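Local structure of cytochrome c-552 Ks_3358 (Candidatus Kuenenia stuttgartiensis, 5MXZ) at residues Glu47-Gln52 with Ala75-Val80; Lys7-His12 with His17-Asn22. The protein binds a covalently attached heme c and probably carries electrons, as other small c-type cytochromes do. The protein carries 1 engineered substitution. All coordinates share one frame; numbering follows the deposited sequence.

Contact 1 (47-52 with 75-80) and contact 2 (7-12 with 17-22) meet the same heme c from different sides, on opposite sides of the centre of the chain. Their own centres lie about 12 Å apart. Contact 2 supplies the axial ligand H17. Contact 1 borders the heme rim and holds one of its propionates through R48. The two also pack directly on each other. V79 CG1 lies 3.6 Å from F9 CG, and L76 CD2 lies 3.7 Å from F9 N, which joins segment 75-80 to helix 5-12. One 1,2-ethanediol, probably from the crystallisation liquor, touches both. Its O2 donates to G18 O at 3.2 Å, while its O1 is only weakly placed near V79 O and V80 O.

Contact 1 (Glu47-Gln52 with Ala75-Val80); sequences ERIIEQ and ALVPVV. With ZN (zinc ion), chain E; ZN (zinc ion), chain H; HEC (heme c), chain B; EDO (1,2-ethanediol), chain N.
R48 NH1 is held by two oxygens. R48 NH1 donates to Q52 OE1 at 2.8 Å, almost straight (174°), in the carbonyl plane and on a lone pair. R48 NH1 also donates to heme propionate O2A at 2.9 Å. R48 NH2 forms a salt bridge with E51 OE2 at 3.0 Å. That oxygen is met on its anti side and also binds a zinc ion. These partners lie at the edge of the guanidinium, near its plane, and fix its rotation. The side chain bends at chi2 and chi3 to come round to the propionate. Q52 NE2 is bonded to T57 OG1, and Q52 CG rests 3.4 Å from heme C2A.

The two helices themselves meet through apolar groups, with no hydrogen bond between them. V77 CG2 touches two isoleucines, 3.8 Å from I50 CG1 and 4.1 Å from I49 CG2. The I50 and V77 side chains cross at about a right angle. I49 and V80 meet tip to tip, CD1 to CG1, at 4.0 Å. With CG1 beside its backbone N (chi1 -65°), I49 turns CG2 to V77 and sends CD1 on to V80. The heme methyl CMA lies against both I49 and V80, and L76 and V80 reach the methyl CMB. This helix pair, closing on the heme rim and a propionate, belongs to the heme pocket of a class I c-type cytochrome.

Contact 2 (Lys7-His12 with His17-Asn22); sequences KLFLQH and HGVDGN. Engineered in segment 7-12: F9 (natural residue Tyr). With ZN (zinc ion), chain J; HEC (heme c), chain B; EDO (1,2-ethanediol), chain O; EDO (1,2-ethanediol), chain N.
The F9 ring has the carbonyl G18 O at its edge, near its plane, while H17 O and a 1,2-ethanediol hydroxyl approach it obliquely. F9 is an engineered residue; the natural one is Tyr. The outer end of the F9 ring does the touching. F9 CE2 lies 3.2 Å from H17 O, and F9 CZ lies 3.8 Å from H17 CB. CG is anti to the backbone N (chi1 -169°), which carries the ring from the helix to the loop. The H17 ring has heme CHC at its edge, in plane, and F35 stacks with it. H17 NE2 binds the heme iron at 2.1 Å, and M61 is the other axial ligand.

Farther out, L10 CD2 meets V19 CG1 at 3.6 Å, and the two side chains cross obliquely. This patch is on the exposed side of the contact. No hydrogen bond joins the segments.

The loop is held by its own bonds. G18 to G21 form a type I turn, and G18 N donates to N22 O at 2.9 Å. D20 makes an Asx turn: its OD1 accepts from N22 N at 3.2 Å, from above the carboxylate plane. N22 ND2 bonds to D20 OD2 at 3.1 Å, nearly straight (169°), and again from above that plane. Both bonds link D20 to N22, just after the turn.

On the helix, H12 NE2 binds a zinc ion, with Q11 also part of that site. Helix 5-12 leads into C13 and C16, which bind the heme covalently. With H17 they make the CXXCH heme-binding motif of c-type cytochromes.

Contact 1 (Glu47-Gln52 with Ala75-Val80)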
loop_
_atom_site.group_PDB
_atom_site.type_symbol
_atom_site.label_atom_id
_atom_site.label_comp_id
_atom_site.label_asym_id
_atom_site.label_seq_id
_atom_site.Cartn_x
_atom_site.Cartn_y
_atom_site.Cartn_z
ATOM N N GLU A 47 -5.429 -4.709 9.506
ATOM C CA GLU A 47 -6.063 -3.478 9.955
ATOM C C GLU A 47 -5.149 -2.260 9.811
ATOM O O GLU A 47 -5.606 -1.208 9.367
ATOM C CB GLU A 47 -6.515 -3.634 11.398
ATOM C CG GLU A 47 -7.151 -2.395 11.997
ATOM C CD GLU A 47 -7.224 -2.462 13.503
ATOM O OE1 GLU A 47 -7.069 -1.406 14.162
ATOM O OE2 GLU A 47 -7.448 -3.571 14.035
ATOM N N ARG A 48 -3.875 -2.414 10.189
ATOM C CA ARG A 48 -2.862 -1.360 10.020
ATOM C C ARG A 48 -2.703 -0.982 8.547
ATOM O O ARG A 48 -2.661 0.208 8.213
ATOM C CB ARG A 48 -1.514 -1.781 10.647
ATOM C CG ARG A 48 -0.327 -0.843 10.413
ATOM C CD ARG A 48 -0.282 0.370 11.353
ATOM N NE ARG A 48 -1.256 1.411 11.011
ATOM C CZ ARG A 48 -1.093 2.359 10.081
ATOM N NH1 ARG A 48 0.013 2.433 9.350
ATOM N NH2 ARG A 48 -2.060 3.236 9.865
ATOM N N ILE A 49 -2.635 -1.993 7.681
ATOM C CA ILE A 49 -2.562 -1.795 6.230
ATOM C C ILE A 49 -3.795 -1.022 5.724
ATOM O O ILE A 49 -3.646 -0.019 5.019
ATOM C CB ILE A 49 -2.351 -3.137 5.466
ATOM C CG1 ILE A 49 -0.972 -3.746 5.809
ATOM C CG2 ILE A 49 -2.490 -2.945 3.955
ATOM C CD1 ILE A 49 -0.802 -5.221 5.470
ATOM N N ILE A 50 -4.984 -1.475 6.126
ATOM C CA ILE A 50 -6.260 -0.846 5.747
ATOM C C ILE A 50 -6.333 0.606 6.237
ATOM O O ILE A 50 -6.672 1.506 5.455
ATOM C CB ILE A 50 -7.482 -1.700 6.208
ATOM C CG1 ILE A 50 -7.555 -2.994 5.383
ATOM C CG2 ILE A 50 -8.797 -0.929 6.075
ATOM C CD1 ILE A 50 -8.225 -4.165 6.085
ATOM N N GLU A 51 -5.984 0.829 7.505
ATOM C CA GLU A 51 -5.973 2.182 8.072
ATOM C C GLU A 51 -5.029 3.103 7.297
ATOM O O GLU A 51 -5.387 4.249 7.001
ATOM C CB GLU A 51 -5.614 2.182 9.562
ATOM C CG GLU A 51 -5.858 3.539 10.218
ATOM C CD GLU A 51 -5.381 3.640 11.654
ATOM O OE1 GLU A 51 -6.149 4.164 12.490
ATOM O OE2 GLU A 51 -4.236 3.231 11.948
ATOM N N GLN A 52 -3.848 2.584 6.957
ATOM C CA GLN A 52 -2.856 3.348 6.199
ATOM C C GLN A 52 -3.369 3.772 4.828
ATOM O O GLN A 52 -3.186 4.927 4.443
ATOM C CB GLN A 52 -1.536 2.590 6.079
ATOM C CG GLN A 52 -0.436 3.401 5.398
ATOM C CD GLN A 52 0.030 4.594 6.217
ATOM O OE1 GLN A 52 0.114 4.527 7.451
ATOM N NE2 GLN A 52 0.333 5.696 5.536
ATOM N N ALA A 75 -9.199 -5.355 -0.929
ATOM C CA ALA A 75 -8.607 -6.041 -2.092
ATOM C C ALA A 75 -7.110 -5.751 -2.292
ATOM O O ALA A 75 -6.394 -6.552 -2.907
ATOM C CB ALA A 75 -9.380 -5.699 -3.354
ATOM N N LEU A 76 -6.653 -4.612 -1.773
ATOM C CA LEU A 76 -5.236 -4.231 -1.834
ATOM C C LEU A 76 -4.351 -4.969 -0.826
ATOM O O LEU A 76 -3.130 -5.027 -1.004
ATOM C CB LEU A 76 -5.078 -2.709 -1.673
ATOM C CG LEU A 76 -5.430 -1.838 -2.886
ATOM C CD1 LEU A 76 -5.690 -0.410 -2.439
ATOM C CD2 LEU A 76 -4.346 -1.876 -3.958
ATOM N N VAL A 77 -4.955 -5.522 0.229
ATOM C CA VAL A 77 -4.194 -6.229 1.283
ATOM C C VAL A 77 -3.353 -7.406 0.725
ATOM O O VAL A 77 -2.142 -7.422 0.966
ATOM C CB VAL A 77 -5.057 -6.618 2.525
ATOM C CG1 VAL A 77 -4.240 -7.393 3.557
ATOM C CG2 VAL A 77 -5.645 -5.380 3.184
ATOM N N PRO A 78 -3.964 -8.356 -0.042
ATOM C CA PRO A 78 -3.119 -9.447 -0.578
ATOM C C PRO A 78 -2.065 -9.009 -1.605
ATOM O O PRO A 78 -1.123 -9.763 -1.872
ATOM C CB PRO A 78 -4.127 -10.416 -1.211
ATOM C CG PRO A 78 -5.368 -9.631 -1.412
ATOM C CD PRO A 78 -5.395 -8.600 -0.327
ATOM N N VAL A 79 -2.226 -7.811 -2.174
ATOM C CA VAL A 79 -1.198 -7.225 -3.040
ATOM C C VAL A 79 0.004 -6.767 -2.194
ATOM O O VAL A 79 1.148 -7.133 -2.487
ATOM C CB VAL A 79 -1.755 -6.080 -3.924
ATOM C CG1 VAL A 79 -0.656 -5.503 -4.805
ATOM C CG2 VAL A 79 -2.910 -6.578 -4.790
ATOM N N VAL A 80 -0.273 -5.988 -1.146
ATOM C CA VAL A 80 0.737 -5.525 -0.180
ATOM C C VAL A 80 1.488 -6.717 0.437
ATOM O O VAL A 80 2.718 -6.678 0.603
ATOM C CB VAL A 80 0.098 -4.625 0.915
ATOM C CG1 VAL A 80 1.058 -4.364 2.070
ATOM C CG2 VAL A 80 -0.376 -3.300 0.321
HETATM ZN ZN ZN E . -8.301 -3.070 15.873
HETATM ZN ZN ZN H . -3.940 3.492 14.463
HETATM FE FE HEC B . 1.730 4.149 0.802
HETATM C CHA HEC B . 3.178 3.819 3.904
HETATM C CHB HEC B . 0.222 1.080 1.141
HETATM C CHC HEC B . -0.138 4.805 -2.022
HETATM C CHD HEC B . 3.812 6.765 0.085
HETATM N NA HEC B . 1.685 2.697 2.302
HETATM C C1A HEC B . 2.378 2.679 3.449
HETATM C C2A HEC B . 2.173 1.487 4.298
HETATM C C3A HEC B . 1.279 0.656 3.481
HETATM C C4A HEC B . 1.064 1.505 2.278
HETATM C CMA HEC B . 0.715 -0.707 3.807
HETATM C CAA HEC B . 2.817 1.218 5.632
HETATM C CBA HEC B . 1.956 1.247 6.867
HETATM C CGA HEC B . 2.813 0.713 7.999
HETATM O O1A HEC B . 4.011 0.405 7.808
HETATM O O2A HEC B . 2.283 0.596 9.110
HETATM N NB HEC B . 0.253 3.119 -0.260
HETATM C C1B HEC B . -0.229 1.876 -0.008
HETATM C C2B HEC B . -1.272 1.379 -0.949
HETATM C C3B HEC B . -1.353 2.520 -1.872
HETATM C C4B HEC B . -0.378 3.508 -1.380
HETATM C CMB HEC B . -2.009 0.065 -0.953
HETATM C CAB HEC B . -2.234 2.681 -3.039
HETATM C CBB HEC B . -3.711 2.816 -2.742
HETATM N NC HEC B . 1.802 5.576 -0.723
HETATM C C1C HEC B . 1.027 5.675 -1.822
HETATM C C2C HEC B . 1.379 6.780 -2.762
HETATM C C3C HEC B . 2.556 7.354 -2.093
HETATM C C4C HEC B . 2.741 6.528 -0.882
HETATM C CMC HEC B . 0.702 7.177 -4.049
HETATM C CAC HEC B . 3.417 8.486 -2.559
HETATM C CBC HEC B . 2.798 9.848 -2.746
HETATM N ND HEC B . 3.225 5.149 1.846
HETATM C C1D HEC B . 3.973 6.187 1.425
HETATM C C2D HEC B . 4.959 6.695 2.403
HETATM C C3D HEC B . 4.770 5.796 3.550
HETATM C C4D HEC B . 3.695 4.900 3.075
HETATM C CMD HEC B . 5.933 7.834 2.256
HETATM C CAD HEC B . 5.444 5.795 4.893
HETATM C CBD HEC B . 4.438 6.483 5.831
HETATM C CGD HEC B . 4.071 5.694 7.079
HETATM O O1D HEC B . 3.415 6.276 7.977
HETATM O O2D HEC B . 4.414 4.495 7.209
HETATM C C1 EDO N . 4.543 -6.512 -3.556
HETATM O O1 EDO N . 4.475 -6.431 -2.127
HETATM C C2 EDO N . 3.706 -5.395 -4.168
HETATM O O2 EDO N . 4.180 -4.135 -3.685
#

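Contact 2 (Lys7-His12 with His17-Asn22)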
loop_
_atom_site.group_PDB
_atom_site.type_symbol
_atom_site.label_atom_id
_atom_site.label_comp_id
_atom_site.label_asym_id
_atom_site.label_seq_id
_atom_site.Cartn_x
_atom_site.Cartn_y
_atom_site.Cartn_z
ATOM N N LYS A 7 -4.784 -4.337 -10.271
ATOM C CA LYS A 7 -5.148 -3.211 -11.151
ATOM C C LYS A 7 -5.268 -1.903 -10.359
ATOM O O LYS A 7 -4.798 -0.858 -10.811
ATOM C CB LYS A 7 -6.429 -3.510 -11.957
ATOM C CG LYS A 7 -6.851 -2.390 -12.909
ATOM C CD LYS A 7 -7.566 -2.887 -14.160
ATOM C CE LYS A 7 -7.793 -1.728 -15.128
ATOM N NZ LYS A 7 -8.373 -2.138 -16.440
ATOM N N LEU A 8 -5.874 -1.982 -9.169
ATOM C CA LEU A 8 -5.953 -0.842 -8.247
ATOM C C LEU A 8 -4.573 -0.380 -7.789
ATOM O O LEU A 8 -4.322 0.824 -7.703
ATOM C CB LEU A 8 -6.825 -1.173 -7.026
ATOM C CG LEU A 8 -8.325 -1.386 -7.222
ATOM C CD1 LEU A 8 -8.898 -2.041 -5.973
ATOM C CD2 LEU A 8 -9.056 -0.088 -7.551
ATOM N N PHE A 9 -3.685 -1.338 -7.513
ATOM C CA PHE A 9 -2.322 -1.042 -7.067
ATOM C C PHE A 9 -1.517 -0.320 -8.145
ATOM O O PHE A 9 -0.797 0.631 -7.850
ATOM C CB PHE A 9 -1.599 -2.320 -6.631
ATOM C CG PHE A 9 -0.297 -2.070 -5.916
ATOM C CD1 PHE A 9 -0.268 -1.894 -4.527
ATOM C CD2 PHE A 9 0.907 -2.021 -6.622
ATOM C CE1 PHE A 9 0.933 -1.667 -3.859
ATOM C CE2 PHE A 9 2.108 -1.785 -5.959
ATOM C CZ PHE A 9 2.120 -1.610 -4.577
ATOM N N LEU A 10 -1.647 -0.790 -9.387
ATOM C CA LEU A 10 -0.967 -0.194 -10.538
ATOM C C LEU A 10 -1.474 1.220 -10.829
ATOM O O LEU A 10 -0.702 2.084 -11.256
ATOM C CB LEU A 10 -1.101 -1.098 -11.778
ATOM C CG LEU A 10 -0.497 -2.516 -11.759
ATOM C CD1 LEU A 10 -0.951 -3.343 -12.955
ATOM C CD2 LEU A 10 1.024 -2.497 -11.664
ATOM N N GLN A 11 -2.764 1.442 -10.573
ATOM C CA GLN A 11 -3.420 2.741 -10.751
ATOM C C GLN A 11 -3.079 3.754 -9.660
ATOM O O GLN A 11 -2.914 4.940 -9.954
ATOM C CB GLN A 11 -4.944 2.572 -10.797
ATOM C CG GLN A 11 -5.518 2.076 -12.122
ATOM C CD GLN A 11 -6.975 1.611 -12.027
ATOM O OE1 GLN A 11 -7.579 1.574 -10.945
ATOM N NE2 GLN A 11 -7.546 1.250 -13.174
ATOM N N HIS A 12 -2.985 3.293 -8.408
ATOM C CA HIS A 12 -2.976 4.193 -7.245
ATOM C C HIS A 12 -1.727 4.178 -6.360
ATOM O O HIS A 12 -1.512 5.119 -5.594
ATOM C CB HIS A 12 -4.203 3.932 -6.361
ATOM C CG HIS A 12 -5.511 4.166 -7.052
ATOM N ND1 HIS A 12 -6.006 5.428 -7.302
ATOM C CD2 HIS A 12 -6.427 3.298 -7.543
ATOM C CE1 HIS A 12 -7.173 5.328 -7.915
ATOM N NE2 HIS A 12 -7.452 4.047 -8.072
ATOM N N HIS A 17 5.152 2.885 -4.206
ATOM C CA HIS A 17 5.492 1.503 -3.855
ATOM C C HIS A 17 5.552 0.662 -5.132
ATOM O O HIS A 17 4.505 0.331 -5.710
ATOM C CB HIS A 17 4.438 0.898 -2.926
ATOM C CG HIS A 17 4.095 1.743 -1.738
ATOM N ND1 HIS A 17 4.883 1.798 -0.611
ATOM C CD2 HIS A 17 3.027 2.540 -1.490
ATOM C CE1 HIS A 17 4.326 2.606 0.276
ATOM N NE2 HIS A 17 3.195 3.063 -0.230
ATOM N N GLY A 18 6.758 0.313 -5.576
ATOM C CA GLY A 18 6.937 -0.502 -6.791
ATOM C C GLY A 18 6.362 -1.907 -6.661
ATOM O O GLY A 18 6.192 -2.416 -5.545
ATOM N N VAL A 19 6.085 -2.541 -7.803
ATOM C CA VAL A 19 5.491 -3.896 -7.835
ATOM C C VAL A 19 6.366 -4.988 -7.212
ATOM O O VAL A 19 5.846 -5.989 -6.711
ATOM C CB VAL A 19 5.014 -4.330 -9.248
ATOM C CG1 VAL A 19 3.850 -3.464 -9.704
ATOM C CG2 VAL A 19 6.148 -4.310 -10.270
ATOM N N ASP A 20 7.683 -4.785 -7.235
ATOM C CA ASP A 20 8.642 -5.768 -6.712
ATOM C C ASP A 20 8.733 -5.823 -5.175
ATOM O O ASP A 20 9.494 -6.628 -4.622
ATOM C CB ASP A 20 10.033 -5.567 -7.350
ATOM C CG ASP A 20 10.606 -4.162 -7.138
ATOM O OD1 ASP A 20 9.916 -3.264 -6.602
ATOM O OD2 ASP A 20 11.776 -3.952 -7.529
ATOM N N GLY A 21 7.949 -4.983 -4.495
ATOM C CA GLY A 21 7.978 -4.886 -3.034
ATOM C C GLY A 21 9.004 -3.894 -2.508
ATOM O O GLY A 21 9.336 -3.911 -1.317
ATOM N N ASN A 22 9.486 -3.024 -3.400
ATOM C CA ASN A 22 10.495 -2.012 -3.086
ATOM C C ASN A 22 9.969 -0.631 -3.457
ATOM O O ASN A 22 9.380 -0.473 -4.532
ATOM C CB ASN A 22 11.793 -2.281 -3.860
ATOM C CG ASN A 22 12.412 -3.626 -3.529
ATOM O OD1 ASN A 22 12.700 -3.927 -2.372
ATOM N ND2 ASN A 22 12.628 -4.440 -4.553
HETATM ZN ZN ZN J . -9.017 3.893 -9.831
HETATM FE FE HEC B . 1.730 4.149 0.802
HETATM C CHA HEC B . 3.178 3.819 3.904
HETATM C CHB HEC B . 0.222 1.080 1.141
HETATM C CHC HEC B . -0.138 4.805 -2.022
HETATM C CHD HEC B . 3.812 6.765 0.085
HETATM N NA HEC B . 1.685 2.697 2.302
HETATM C C1A HEC B . 2.378 2.679 3.449
HETATM C C2A HEC B . 2.173 1.487 4.298
HETATM C C3A HEC B . 1.279 0.656 3.481
HETATM C C4A HEC B . 1.064 1.505 2.278
HETATM C CMA HEC B . 0.715 -0.707 3.807
HETATM C CAA HEC B . 2.817 1.218 5.632
HETATM C CBA HEC B . 1.956 1.247 6.867
HETATM C CGA HEC B . 2.813 0.713 7.999
HETATM O O1A HEC B . 4.011 0.405 7.808
HETATM O O2A HEC B . 2.283 0.596 9.110
HETATM N NB HEC B . 0.253 3.119 -0.260
HETATM C C1B HEC B . -0.229 1.876 -0.008
HETATM C C2B HEC B . -1.272 1.379 -0.949
HETATM C C3B HEC B . -1.353 2.520 -1.872
HETATM C C4B HEC B . -0.378 3.508 -1.380
HETATM C CMB HEC B . -2.009 0.065 -0.953
HETATM C CAB HEC B . -2.234 2.681 -3.039
HETATM C CBB HEC B . -3.711 2.816 -2.742
HETATM N NC HEC B . 1.802 5.576 -0.723
HETATM C C1C HEC B . 1.027 5.675 -1.822
HETATM C C2C HEC B . 1.379 6.780 -2.762
HETATM C C3C HEC B . 2.556 7.354 -2.093
HETATM C C4C HEC B . 2.741 6.528 -0.882
HETATM C CMC HEC B . 0.702 7.177 -4.049
HETATM C CAC HEC B . 3.417 8.486 -2.559
HETATM C CBC HEC B . 2.798 9.848 -2.746
HETATM N ND HEC B . 3.225 5.149 1.846
HETATM C C1D HEC B . 3.973 6.187 1.425
HETATM C C2D HEC B . 4.959 6.695 2.403
HETATM C C3D HEC B . 4.770 5.796 3.550
HETATM C C4D HEC B . 3.695 4.900 3.075
HETATM C CMD HEC B . 5.933 7.834 2.256
HETATM C CAD HEC B . 5.444 5.795 4.893
HETATM C CBD HEC B . 4.438 6.483 5.831
HETATM C CGD HEC B . 4.071 5.694 7.079
HETATM O O1D HEC B . 3.415 6.276 7.977
HETATM O O2D HEC B . 4.414 4.495 7.209
HETATM C C1 EDO O . 12.183 0.319 -7.805
HETATM O O1 EDO O . 11.024 -0.264 -7.197
HETATM C C2 EDO O . 13.045 -0.777 -8.422
HETATM O O2 EDO O . 13.313 -1.779 -7.434
HETATM C C1 EDO N . 4.543 -6.512 -3.556
HETATM O O1 EDO N . 4.475 -6.431 -2.127
HETATM C C2 EDO N . 3.706 -5.395 -4.168
HETATM O O2 EDO N . 4.180 -4.135 -3.685
#